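Local coordinates for protein exotoxin 3 (PDB 2Z8L) that binds the sialylated glycan sialyl Lewis X as a staphylococcal superantigen-like toxin built from an OB-fold and a beta-grasp domain, at residues A[118-122]-A[123-127]; A[151-155]-A[156-160]; A[193-197]-A[198-202]. All blocks are in the same frame, centred on the assembly; numbering follows the deposited sequence.

Contact 1 of 3, residues A[118-122]-A[123-127]; sequences KKEVD and AGVYT. Unlike the reference sequence in segment 118-122: D122 (reference Gly). Unlike the reference sequence in segment 123-127: Y126 (reference Ser), T127 (reference Val).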
ATOM      1  N   LYS A 118       6.931  10.550  15.492  1.00 12.52           N
ATOM      2  CA  LYS A 118       6.883  11.013  16.890  1.00 15.14           C
ATOM      3  C   LYS A 118       6.628   9.796  17.729  1.00 15.46           C
ATOM      4  O   LYS A 118       5.504   9.285  17.698  1.00 16.72           O
ATOM      5  CB  LYS A 118       5.788  12.046  17.076  1.00 15.86           C
ATOM      6  CG  LYS A 118       6.141  13.352  16.371  1.00 20.72           C
ATOM      7  CD  LYS A 118       5.322  14.518  16.836  1.00 22.36           C
ATOM      8  CE  LYS A 118       5.952  15.861  16.381  1.00 26.24           C
ATOM      9  NZ  LYS A 118       5.609  17.027  17.299  1.00 29.91           N
ATOM     10  N   LYS A 119       7.664   9.356  18.458  1.00 15.05           N
ATOM     11  CA  LYS A 119       7.632   8.097  19.205  1.00 15.79           C
ATOM     12  C   LYS A 119       7.530   8.382  20.690  1.00 15.82           C
ATOM     13  O   LYS A 119       8.393   9.068  21.230  1.00 14.64           O
ATOM     14  CB  LYS A 119       8.886   7.284  18.904  1.00 17.34           C
ATOM     15  CG  LYS A 119       8.851   5.851  19.515  1.00 19.46           C
ATOM     16  CD  LYS A 119      10.092   5.067  19.231  1.00 20.85           C
ATOM     17  CE  LYS A 119      10.074   3.759  19.985  1.00 25.63           C
ATOM     18  NZ  LYS A 119       8.694   3.235  20.170  1.00 31.43           N
ATOM     19  N   GLU A 120       6.523   7.818  21.349  1.00 15.56           N
ATOM     20  CA  GLU A 120       6.423   7.942  22.807  1.00 18.48           C
ATOM     21  C   GLU A 120       7.624   7.286  23.476  1.00 18.94           C
ATOM     22  O   GLU A 120       8.015   6.170  23.130  1.00 20.25           O
ATOM     23  CB  GLU A 120       5.118   7.351  23.323  1.00 18.62           C
ATOM     24  CG  GLU A 120       3.891   8.150  22.930  1.00 22.15           C
ATOM     25  CD  GLU A 120       2.583   7.682  23.625  1.00 25.61           C
ATOM     26  OE1 GLU A 120       2.625   6.884  24.606  1.00 32.86           O
ATOM     27  OE2 GLU A 120       1.493   8.139  23.166  1.00 35.53           O
ATOM     28  N   VAL A 121       8.229   8.000  24.424  1.00 18.39           N
ATOM     29  CA  VAL A 121       9.333   7.477  25.186  1.00 19.08           C
ATOM     30  C   VAL A 121       9.007   7.729  26.654  1.00 19.15           C
ATOM     31  O   VAL A 121       7.953   8.250  26.992  1.00 19.08           O
ATOM     32  CB  VAL A 121      10.688   8.114  24.780  1.00 19.05           C
ATOM     33  CG1 VAL A 121      11.050   7.747  23.329  1.00 19.48           C
ATOM     34  CG2 VAL A 121      10.680   9.639  24.954  1.00 18.39           C
ATOM     35  N   ASP A 122       9.900   7.276  27.518  1.00 20.52           N
ATOM     36  CA  ASP A 122       9.884   7.660  28.883  1.00 20.12           C
ATOM     37  C   ASP A 122       9.995   9.193  29.011  1.00 18.79           C
ATOM     38  O   ASP A 122      10.997   9.839  28.589  1.00 22.64           O
ATOM     39  CB  ASP A 122      11.034   6.957  29.626  1.00 22.28           C
ATOM     40  CG  ASP A 122      10.725   5.498  29.944  1.00 27.01           C
ATOM     41  OD1 ASP A 122       9.597   5.039  29.650  1.00 33.76           O
ATOM     42  OD2 ASP A 122      11.625   4.829  30.528  1.00 33.70           O
ATOM     43  N   ALA A 123       8.914   9.728  29.541  1.00 14.95           N
ATOM     44  CA  ALA A 123       8.762  11.089  29.960  1.00 12.98           C
ATOM     45  C   ALA A 123       8.452  12.014  28.846  1.00  8.17           C
ATOM     46  O   ALA A 123       8.382  13.197  29.084  1.00  9.28           O
ATOM     47  CB  ALA A 123       9.981  11.589  30.769  1.00 12.70           C
ATOM     48  N   GLY A 124       8.132  11.489  27.668  1.00  9.29           N
ATOM     49  CA  GLY A 124       7.795  12.378  26.571  1.00  8.85           C
ATOM     50  C   GLY A 124       7.624  11.721  25.251  1.00  9.74           C
ATOM     51  O   GLY A 124       7.206  10.566  25.133  1.00 10.79           O
ATOM     52  N   VAL A 125       7.942  12.505  24.245  1.00 10.86           N
ATOM     53  CA  VAL A 125       7.845  12.083  22.867  1.00 11.41           C
ATOM     54  C   VAL A 125       9.095  12.518  22.127  1.00 13.07           C
ATOM     55  O   VAL A 125       9.537  13.649  22.290  1.00 15.39           O
ATOM     56  CB  VAL A 125       6.616  12.724  22.186  1.00 13.14           C
ATOM     57  CG1 VAL A 125       6.596  12.387  20.717  1.00 16.49           C
ATOM     58  CG2 VAL A 125       5.330  12.262  22.828  1.00 15.10           C
ATOM     59  N   TYR A 126       9.675  11.627  21.325  1.00 12.80           N
ATOM     60  CA  TYR A 126      10.904  11.936  20.641  1.00 12.74           C
ATOM     61  C   TYR A 126      10.612  11.940  19.154  1.00 13.95           C
ATOM     62  O   TYR A 126       9.993  11.001  18.695  1.00 13.93           O
ATOM     63  CB  TYR A 126      11.961  10.885  20.931  1.00 14.42           C
ATOM     64  CG  TYR A 126      13.331  11.302  20.509  1.00 13.92           C
ATOM     65  CD1 TYR A 126      14.178  11.966  21.368  1.00 14.76           C
ATOM     66  CD2 TYR A 126      13.765  11.105  19.210  1.00 17.66           C
ATOM     67  CE1 TYR A 126      15.453  12.352  20.965  1.00 16.40           C
ATOM     68  CE2 TYR A 126      15.033  11.494  18.797  1.00 16.79           C
ATOM     69  CZ  TYR A 126      15.865  12.131  19.681  1.00 17.86           C
ATOM     70  OH  TYR A 126      17.142  12.514  19.300  1.00 19.90           O
ATOM     71  N   THR A 127      11.013  12.993  18.462  1.00 14.22           N
ATOM     72  CA  THR A 127      10.722  13.127  17.017  1.00 15.74           C
ATOM     73  C   THR A 127      11.945  12.753  16.215  1.00 16.15           C
ATOM     74  O   THR A 127      13.039  13.298  16.384  1.00 15.15           O
ATOM     75  CB  THR A 127      10.344  14.546  16.676  1.00 17.52           C
ATOM     76  OG1 THR A 127       9.235  14.960  17.506  1.00 20.56           O
ATOM     77  CG2 THR A 127      10.000  14.641  15.208  1.00 18.83           C
TER
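K119 and Y126 bind each other through both of their backbone groups: K119 N donates to Y126 O and Y126 N returns the bond to K119 O, each over 2.9 Å. The carbonyl of G124 accepts a third bond, with V121 N lying 2.9 Å from G124 O. Its reciprocal, G124 N to V121 O, is stretched to 3.3 Å and weak. Between these hydrogen-bonded pairs lie the non-hydrogen-bonded pairs K118–T127 and E120–V125, whose alpha carbons come within 4.4 Å of each other. There the CA-H groups of E120 and V125 point at G124 O and K119 O, supplementing the N-H bonds.

This is a tight beta hairpin with a type II turn running from V121 to G124, in which D122 and A123 occupy the corner. The hairpin forms one margin of the five-stranded beta-grasp sheet: strand 124-131 is outermost, while strand 114-121 is also bonded through K118 and E120 to strand 200-207.

On the face carrying K118, E120, V125 and T127, the straight lysine chain lies along the threonine side chain, and K118 CE passes 3.6 Å from T127 OG1. K118 CB packs on V125 CG1 at 3.7 Å; that methyl lies anti to its own backbone N (chi1 175°), which turns it across the strands toward the lysine. On the other face V121 CG1 approaches Y126 CB at 4.1 Å, the side chains crossing obliquely, while the phenol leads away and its ring meets H128. K119 departs from the same face, its end bending to bring NZ into a hydrogen bond with F156 O.

Contact 2 of 3, residues A[151-155]-A[156-160]; sequences YLIQN and FDLYK. Unlike the reference sequence in segment 151-155: N155 (reference Asp).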
ATOM      1  N   TYR A 151       8.183  -0.650   7.991  1.00 12.31           N
ATOM      2  CA  TYR A 151       9.366   0.118   8.413  1.00 12.11           C
ATOM      3  C   TYR A 151       9.260   0.451   9.915  1.00 10.39           C
ATOM      4  O   TYR A 151      10.220   0.348  10.665  1.00 12.13           O
ATOM      5  CB  TYR A 151       9.475   1.384   7.627  1.00 13.40           C
ATOM      6  CG  TYR A 151      10.591   2.278   8.036  1.00 14.42           C
ATOM      7  CD1 TYR A 151      11.872   2.039   7.580  1.00 15.85           C
ATOM      8  CD2 TYR A 151      10.367   3.357   8.856  1.00 14.46           C
ATOM      9  CE1 TYR A 151      12.928   2.846   7.991  1.00 19.03           C
ATOM     10  CE2 TYR A 151      11.404   4.181   9.271  1.00 16.97           C
ATOM     11  CZ  TYR A 151      12.681   3.921   8.827  1.00 18.05           C
ATOM     12  OH  TYR A 151      13.698   4.740   9.240  1.00 21.62           O
ATOM     13  N   LEU A 152       8.067   0.851  10.356  1.00 10.15           N
ATOM     14  CA  LEU A 152       7.874   1.199  11.766  1.00 10.80           C
ATOM     15  C   LEU A 152       7.938  -0.001  12.711  1.00 10.27           C
ATOM     16  O   LEU A 152       8.366   0.110  13.875  1.00 10.83           O
ATOM     17  CB  LEU A 152       6.557   1.982  11.948  1.00 10.41           C
ATOM     18  CG  LEU A 152       6.452   3.336  11.257  1.00 11.59           C
ATOM     19  CD1 LEU A 152       5.016   3.822  11.375  1.00 14.00           C
ATOM     20  CD2 LEU A 152       7.473   4.323  11.845  1.00 13.90           C
ATOM     21  N   ILE A 153       7.504  -1.180  12.236  1.00 11.34           N
ATOM     22  CA  ILE A 153       7.602  -2.383  13.006  1.00 11.89           C
ATOM     23  C   ILE A 153       9.067  -2.773  13.183  1.00 12.51           C
ATOM     24  O   ILE A 153       9.486  -3.148  14.295  1.00 13.15           O
ATOM     25  CB  ILE A 153       6.805  -3.522  12.354  1.00 12.02           C
ATOM     26  CG1 ILE A 153       5.307  -3.255  12.506  1.00 11.38           C
ATOM     27  CG2 ILE A 153       7.125  -4.879  13.013  1.00 12.56           C
ATOM     28  CD1 ILE A 153       4.411  -4.069  11.468  1.00 12.52           C
ATOM     29  N   GLN A 154       9.812  -2.685  12.085  1.00 13.58           N
ATOM     30  CA  GLN A 154      11.241  -3.097  12.083  1.00 15.59           C
ATOM     31  C   GLN A 154      12.148  -2.131  12.850  1.00 15.10           C
ATOM     32  O   GLN A 154      13.180  -2.539  13.395  1.00 14.45           O
ATOM     33  CB  GLN A 154      11.771  -3.210  10.654  1.00 16.18           C
ATOM     34  CG  GLN A 154      11.129  -4.312   9.804  1.00 20.96           C
ATOM     35  CD  GLN A 154      11.441  -4.205   8.297  1.00 23.27           C
ATOM     36  OE1 GLN A 154      11.716  -3.111   7.754  1.00 32.89           O
ATOM     37  NE2 GLN A 154      11.314  -5.329   7.604  1.00 31.40           N
ATOM     38  N   ASN A 155      11.803  -0.851  12.849  1.00 14.15           N
ATOM     39  CA  ASN A 155      12.733   0.187  13.326  1.00 15.41           C
ATOM     40  C   ASN A 155      12.259   1.023  14.519  1.00 15.15           C
ATOM     41  O   ASN A 155      13.080   1.641  15.196  1.00 15.47           O
ATOM     42  CB  ASN A 155      13.095   1.095  12.176  1.00 15.72           C
ATOM     43  CG  ASN A 155      13.768   0.359  11.055  1.00 18.55           C
ATOM     44  OD1 ASN A 155      13.163   0.064  10.017  1.00 22.21           O
ATOM     45  ND2 ASN A 155      15.034   0.054  11.256  1.00 18.66           N
ATOM     46  N   PHE A 156      10.949   1.098  14.745  1.00 14.32           N
ATOM     47  CA  PHE A 156      10.394   1.960  15.761  1.00 14.81           C
ATOM     48  C   PHE A 156       9.412   1.256  16.684  1.00 15.55           C
ATOM     49  O   PHE A 156       8.585   1.901  17.336  1.00 16.90           O
ATOM     50  CB  PHE A 156       9.800   3.228  15.130  1.00 15.97           C
ATOM     51  CG  PHE A 156      10.839   4.115  14.544  1.00 15.54           C
ATOM     52  CD1 PHE A 156      11.530   5.025  15.361  1.00 18.31           C
ATOM     53  CD2 PHE A 156      11.206   4.002  13.230  1.00 17.16           C
ATOM     54  CE1 PHE A 156      12.535   5.811  14.827  1.00 20.39           C
ATOM     55  CE2 PHE A 156      12.197   4.807  12.694  1.00 18.88           C
ATOM     56  CZ  PHE A 156      12.862   5.693  13.492  1.00 17.82           C
ATOM     57  N   ASP A 157       9.502  -0.073  16.757  1.00 14.75           N
ATOM     58  CA  ASP A 157       8.771  -0.822  17.750  1.00 15.19           C
ATOM     59  C   ASP A 157       7.246  -0.675  17.621  1.00 14.13           C
ATOM     60  O   ASP A 157       6.522  -0.853  18.588  1.00 15.37           O
ATOM     61  CB  ASP A 157       9.190  -0.410  19.170  1.00 16.45           C
ATOM     62  CG  ASP A 157      10.640  -0.778  19.514  1.00 22.63           C
ATOM     63  OD1 ASP A 157      11.146  -1.814  19.008  1.00 30.46           O
ATOM     64  OD2 ASP A 157      11.247  -0.062  20.352  1.00 32.12           O
ATOM     65  N   LEU A 158       6.743  -0.395  16.428  1.00 12.53           N
ATOM     66  CA  LEU A 158       5.293  -0.479  16.244  1.00 12.35           C
ATOM     67  C   LEU A 158       4.756  -1.884  16.600  1.00 12.46           C
ATOM     68  O   LEU A 158       5.307  -2.908  16.174  1.00 14.88           O
ATOM     69  CB  LEU A 158       4.902  -0.109  14.815  1.00 11.25           C
ATOM     70  CG  LEU A 158       3.400  -0.040  14.538  1.00 12.99           C
ATOM     71  CD1 LEU A 158       2.614   1.013  15.297  1.00 13.62           C
ATOM     72  CD2 LEU A 158       3.200   0.164  13.079  1.00 11.80           C
ATOM     73  N   TYR A 159       3.683  -1.893  17.375  1.00 13.21           N
ATOM     74  CA  TYR A 159       2.972  -3.083  17.863  1.00 13.51           C
ATOM     75  C   TYR A 159       3.703  -3.822  18.970  1.00 14.53           C
ATOM     76  O   TYR A 159       3.308  -4.923  19.313  1.00 15.81           O
ATOM     77  CB  TYR A 159       2.513  -4.022  16.746  1.00 13.01           C
ATOM     78  CG  TYR A 159       1.659  -3.332  15.706  1.00 13.31           C
ATOM     79  CD1 TYR A 159       0.580  -2.515  16.077  1.00 14.60           C
ATOM     80  CD2 TYR A 159       1.915  -3.496  14.359  1.00 13.58           C
ATOM     81  CE1 TYR A 159      -0.200  -1.854  15.077  1.00 15.11           C
ATOM     82  CE2 TYR A 159       1.152  -2.860  13.371  1.00 12.79           C
ATOM     83  CZ  TYR A 159       0.076  -2.065  13.746  1.00 14.32           C
ATOM     84  OH  TYR A 159      -0.734  -1.402  12.858  1.00 13.89           O
ATOM     85  N   LYS A 160       4.703  -3.198  19.590  1.00 14.90           N
ATOM     86  CA  LYS A 160       5.247  -3.764  20.834  1.00 16.55           C
ATOM     87  C   LYS A 160       4.403  -3.301  22.042  1.00 16.43           C
ATOM     88  O   LYS A 160       4.435  -3.900  23.159  1.00 17.85           O
ATOM     89  CB  LYS A 160       6.701  -3.385  20.977  1.00 17.50           C
ATOM     90  CG  LYS A 160       7.595  -4.107  19.970  1.00 21.52           C
ATOM     91  CD  LYS A 160       9.054  -4.147  20.420  1.00 22.10           C
ATOM     92  CE  LYS A 160      10.021  -4.484  19.278  1.00 25.79           C
ATOM     93  NZ  LYS A 160      11.427  -4.148  19.693  1.00 28.39           N
TER
HETATM   94  O   HOH W   1       7.893  -3.786  16.554  1.00 38.67           O
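L152 O receives two backbone donors from the chain that leaves the helix, F156 N at 2.9 Å and L158 N at 3.1 Å. They arrive from opposite faces of the carbonyl plane, each well out of it, so one oxygen ties down the last helical turn and the loop beyond.

The densely packed side lies around F156 and L158. F156 CE2 comes to 3.6 Å from Y151 CE2, and the tyrosine carbons sit at the edge of the phenylalanine ring, with the two planes inclined by 46°. The carbonyl oxygen of N155 lies over one F156 face, while L152 CD2 meets F156 CD2 at 4.0 Å. L152 CB also touches L158 CB at 3.9 Å. The outer parts of L152 and F156 continue onto I117 and I207 of the beta sheet. The extended second torsion of I153 (chi2 160°) carries CD1 outward to the neighbouring tyrosine, and I153 CD1 lies 3.9 Å from Y159 CD2, at the edge of the ring; L158 CG covers one face of that ring. The phenol OH is hydrogen-bonded to L182 O and R149.

Toward solvent the contact is looser. A water donates to both I153 O and L158 O, bridging backbone carbonyls across the helix exit, and the D157 side chain sets off away from the helical segment.

The whole is a helix C-terminus running into a type II beta turn from D157 to K160, where helix 141-155 packs across the sheet of the beta-grasp domain.

Contact 3 of 3, residues A[193-197]-A[198-202]; sequences DVIDG and RNIEK. With SIA (N-acetyl-alpha-neuraminic acid), chain B.
R198 reaches back to D196 with both its backbone and its guanidinium group. The NE and NH2 nitrogens take the carboxylate side-on, one to each oxygen: NE lies 3.0 Å from D196 OD1 along an almost straight bond on the syn lone pair, and NH2 lies 3.2 Å from D196 OD2 with poorer alignment. The carboxylate and guanidinium planes are turned 39° apart. R198 N adds a third bond to D196 OD1, at 2.9 Å, from the anti side and out of the carboxylate plane, which makes an Asx turn at the entry to a 3-10 segment. With CG anti to the backbone N (chi1 -169°), the aspartate extends toward the next residues; the arginine bends at chi3 (-60°) to fold its head back onto it. This salt bridge probably favours an ionised carboxylate.

N199 closes the turn by donating its N to D196 O at 3.0 Å. Its OD1 shares a water with D196 OD2, bridging the two side chains. Here the short 3-10 segment joins strand 194-196, paired with strand 138-140 in a two-stranded sheet, to strand 200-207 of the main beta-grasp sheet.

At I200 the contact turns apolar: its CD1 packs on I195 CD1 at 3.8 Å, the two side chains crossing at about a right angle, and L144 of helix 141-155 touches both isoleucines. N111 further secures the corner by donating its ND2 to the carbonyls of G197 and I200. E201 and K202 then form a classic beta bulge opposite I171.

Just before strand 194-196, away from this turn, D193 belongs to the glycan pocket. The sialic acid O9 donates to D193 OD2 at 2.6 Å, while T179, Y177 and R190 bind the same sugar.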
ATOM      1  N   ASP A 193      -7.289   2.760  -3.839  1.00 12.19           N
ATOM      2  CA  ASP A 193      -7.102   4.205  -3.982  1.00 12.59           C
ATOM      3  C   ASP A 193      -5.643   4.535  -4.343  1.00 12.22           C
ATOM      4  O   ASP A 193      -4.754   3.873  -3.825  1.00 13.06           O
ATOM      5  CB  ASP A 193      -7.495   4.873  -2.695  1.00 13.67           C
ATOM      6  CG  ASP A 193      -9.039   4.723  -2.382  1.00 18.77           C
ATOM      7  OD1 ASP A 193      -9.880   4.374  -3.271  1.00 23.44           O
ATOM      8  OD2 ASP A 193      -9.410   4.935  -1.199  1.00 26.39           O
ATOM      9  N   VAL A 194      -5.445   5.476  -5.251  1.00 12.84           N
ATOM     10  CA  VAL A 194      -4.107   5.812  -5.762  1.00 13.67           C
ATOM     11  C   VAL A 194      -3.874   7.306  -5.646  1.00 15.59           C
ATOM     12  O   VAL A 194      -4.834   8.101  -5.742  1.00 15.20           O
ATOM     13  CB  VAL A 194      -3.986   5.340  -7.218  1.00 16.01           C
ATOM     14  CG1 VAL A 194      -2.727   5.786  -7.855  1.00 21.42           C
ATOM     15  CG2 VAL A 194      -4.095   3.816  -7.298  1.00 17.36           C
ATOM     16  N   ILE A 195      -2.624   7.694  -5.432  1.00 14.09           N
ATOM     17  CA  ILE A 195      -2.276   9.108  -5.337  1.00 14.71           C
ATOM     18  C   ILE A 195      -1.044   9.386  -6.194  1.00 16.23           C
ATOM     19  O   ILE A 195      -0.357   8.483  -6.599  1.00 14.96           O
ATOM     20  CB  ILE A 195      -2.015   9.508  -3.897  1.00 14.98           C
ATOM     21  CG1 ILE A 195      -0.783   8.858  -3.293  1.00 15.38           C
ATOM     22  CG2 ILE A 195      -3.262   9.301  -3.086  1.00 16.43           C
ATOM     23  CD1 ILE A 195      -0.431   9.326  -1.899  1.00 17.57           C
ATOM     24  N   ASP A 196      -0.784  10.652  -6.478  1.00 15.49           N
ATOM     25  CA  ASP A 196       0.371  10.992  -7.286  1.00 15.31           C
ATOM     26  C   ASP A 196       1.576  11.053  -6.380  1.00 13.72           C
ATOM     27  O   ASP A 196       1.693  11.939  -5.515  1.00 13.94           O
ATOM     28  CB  ASP A 196       0.215  12.350  -7.976  1.00 16.34           C
ATOM     29  CG  ASP A 196       1.305  12.611  -9.062  1.00 17.82           C
ATOM     30  OD1 ASP A 196       2.480  12.112  -8.973  1.00 19.53           O
ATOM     31  OD2 ASP A 196       0.993  13.324 -10.079  1.00 21.21           O
ATOM     32  N   GLY A 197       2.484  10.096  -6.561  1.00 13.50           N
ATOM     33  CA  GLY A 197       3.725  10.053  -5.826  1.00 13.10           C
ATOM     34  C   GLY A 197       4.588  11.303  -5.836  1.00 12.90           C
ATOM     35  O   GLY A 197       5.239  11.615  -4.816  1.00 14.33           O
ATOM     36  N   ARG A 198       4.553  12.051  -6.951  1.00 11.60           N
ATOM     37  CA  ARG A 198       5.332  13.284  -7.098  1.00 13.85           C
ATOM     38  C   ARG A 198       4.823  14.414  -6.189  1.00 14.25           C
ATOM     39  O   ARG A 198       5.548  15.383  -5.946  1.00 15.54           O
ATOM     40  CB  ARG A 198       5.345  13.702  -8.546  1.00 15.02           C
ATOM     41  CG  ARG A 198       6.124  12.772  -9.423  1.00 14.77           C
ATOM     42  CD  ARG A 198       5.810  12.913 -10.883  1.00 17.19           C
ATOM     43  NE  ARG A 198       4.423  12.656 -11.189  1.00 17.19           N
ATOM     44  CZ  ARG A 198       3.944  12.640 -12.426  1.00 24.06           C
ATOM     45  NH1 ARG A 198       4.755  12.806 -13.469  1.00 24.68           N
ATOM     46  NH2 ARG A 198       2.651  12.431 -12.605  1.00 26.16           N
ATOM     47  N   ASN A 199       3.574  14.308  -5.743  1.00 13.27           N
ATOM     48  CA  ASN A 199       2.926  15.381  -5.036  1.00 13.69           C
ATOM     49  C   ASN A 199       2.828  15.159  -3.527  1.00 12.62           C
ATOM     50  O   ASN A 199       2.184  15.940  -2.822  1.00 13.14           O
ATOM     51  CB  ASN A 199       1.527  15.633  -5.598  1.00 13.54           C
ATOM     52  CG  ASN A 199       1.542  16.261  -6.982  1.00 16.21           C
ATOM     53  OD1 ASN A 199       2.558  16.756  -7.451  1.00 19.45           O
ATOM     54  ND2 ASN A 199       0.408  16.208  -7.643  1.00 17.60           N
ATOM     55  N   ILE A 200       3.413  14.090  -3.001  1.00 12.80           N
ATOM     56  CA  ILE A 200       3.464  13.921  -1.570  1.00 12.82           C
ATOM     57  C   ILE A 200       4.455  14.929  -1.019  1.00 13.56           C
ATOM     58  O   ILE A 200       5.601  15.044  -1.510  1.00 13.89           O
ATOM     59  CB  ILE A 200       3.899  12.473  -1.195  1.00 13.68           C
ATOM     60  CG1 ILE A 200       2.896  11.466  -1.712  1.00 13.66           C
ATOM     61  CG2 ILE A 200       4.048  12.325   0.330  1.00 12.36           C
ATOM     62  CD1 ILE A 200       3.330   9.992  -1.615  1.00 14.21           C
ATOM     63  N   GLU A 201       4.040  15.650   0.013  1.00 13.08           N
ATOM     64  CA  GLU A 201       4.910  16.625   0.673  1.00 14.63           C
ATOM     65  C   GLU A 201       5.675  16.025   1.847  1.00 15.95           C
ATOM     66  O   GLU A 201       6.861  16.265   2.012  1.00 16.86           O
ATOM     67  CB  GLU A 201       4.088  17.831   1.146  1.00 15.50           C
ATOM     68  CG  GLU A 201       4.899  18.948   1.861  1.00 18.73           C
ATOM     69  CD  GLU A 201       6.151  19.456   1.119  1.00 26.95           C
ATOM     70  OE1 GLU A 201       6.252  19.362  -0.131  1.00 30.72           O
ATOM     71  OE2 GLU A 201       7.057  20.003   1.815  1.00 32.71           O
ATOM     72  N   LYS A 202       4.963  15.317   2.715  1.00 15.20           N
ATOM     73  CA  LYS A 202       5.507  14.859   3.968  1.00 16.94           C
ATOM     74  C   LYS A 202       4.597  13.769   4.536  1.00 15.71           C
ATOM     75  O   LYS A 202       3.448  13.620   4.126  1.00 13.64           O
ATOM     76  CB  LYS A 202       5.603  16.029   4.918  1.00 16.88           C
ATOM     77  CG  LYS A 202       5.758  15.687   6.337  1.00 23.78           C
ATOM     78  CD  LYS A 202       5.913  16.904   7.194  1.00 24.26           C
ATOM     79  CE  LYS A 202       4.760  17.887   7.060  1.00 28.15           C
ATOM     80  NZ  LYS A 202       4.784  18.824   8.254  1.00 32.29           N
TER
HETATM   81  C1  SIA B   3      -8.492  10.673   5.627  1.00 33.07           C
HETATM   82  C2  SIA B   3      -9.881  10.979   5.057  1.00 28.85           C
HETATM   83  C3  SIA B   3     -10.155  12.482   4.989  1.00 31.82           C
HETATM   84  C4  SIA B   3      -9.319  13.148   3.901  1.00 31.00           C
HETATM   85  C5  SIA B   3      -9.496  12.464   2.534  1.00 31.42           C
HETATM   86  C6  SIA B   3      -9.210  10.969   2.722  1.00 27.31           C
HETATM   87  C7  SIA B   3      -9.386  10.092   1.488  1.00 29.38           C
HETATM   88  C8  SIA B   3      -9.303   8.602   1.854  1.00 28.23           C
HETATM   89  C9  SIA B   3      -9.168   7.660   0.682  1.00 29.39           C
HETATM   90  C10 SIA B   3      -8.836  13.535   0.417  1.00 35.62           C
HETATM   91  C11 SIA B   3      -7.693  14.075  -0.402  1.00 34.77           C
HETATM   92  N5  SIA B   3      -8.521  13.048   1.607  1.00 29.23           N
HETATM   93  O1A SIA B   3      -7.934   9.664   5.143  1.00 29.40           O
HETATM   94  O1B SIA B   3      -7.982  11.359   6.549  1.00 34.10           O
HETATM   95  O4  SIA B   3      -9.628  14.580   3.843  1.00 33.93           O
HETATM   96  O6  SIA B   3     -10.099  10.478   3.735  1.00 29.43           O
HETATM   97  O7  SIA B   3     -10.685  10.296   0.931  1.00 30.26           O
HETATM   98  O8  SIA B   3      -8.181   8.480   2.748  1.00 29.41           O
HETATM   99  O9  SIA B   3      -9.192   6.277   1.058  1.00 30.37           O
HETATM  100  O10 SIA B   3     -10.002  13.498   0.027  1.00 37.55           O
HETATM  101  O   HOH W   2       2.605  15.827 -10.406  1.00 56.88           O

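How the contacts relate
All three contacts belong to the beta-grasp domain and follow one another along the chain. Contact 1, the hairpin of strands 114-121 and 124-131, lies at one margin of the five-stranded sheet; contact 2 ends helix 141-155, which packs on that sheet. Their centres are 14 Å apart, and the two touch through K119 and F156. Contact 3 enters the same sheet through strand 200-207, the neighbour of strand 114-121, but its centre lies about 28 Å from that of contact 1 and about 23 Å from that of contact 2, and it touches neither. Only contact 3 includes a glycan-pocket residue; contacts 1 and 2 contribute none to that site.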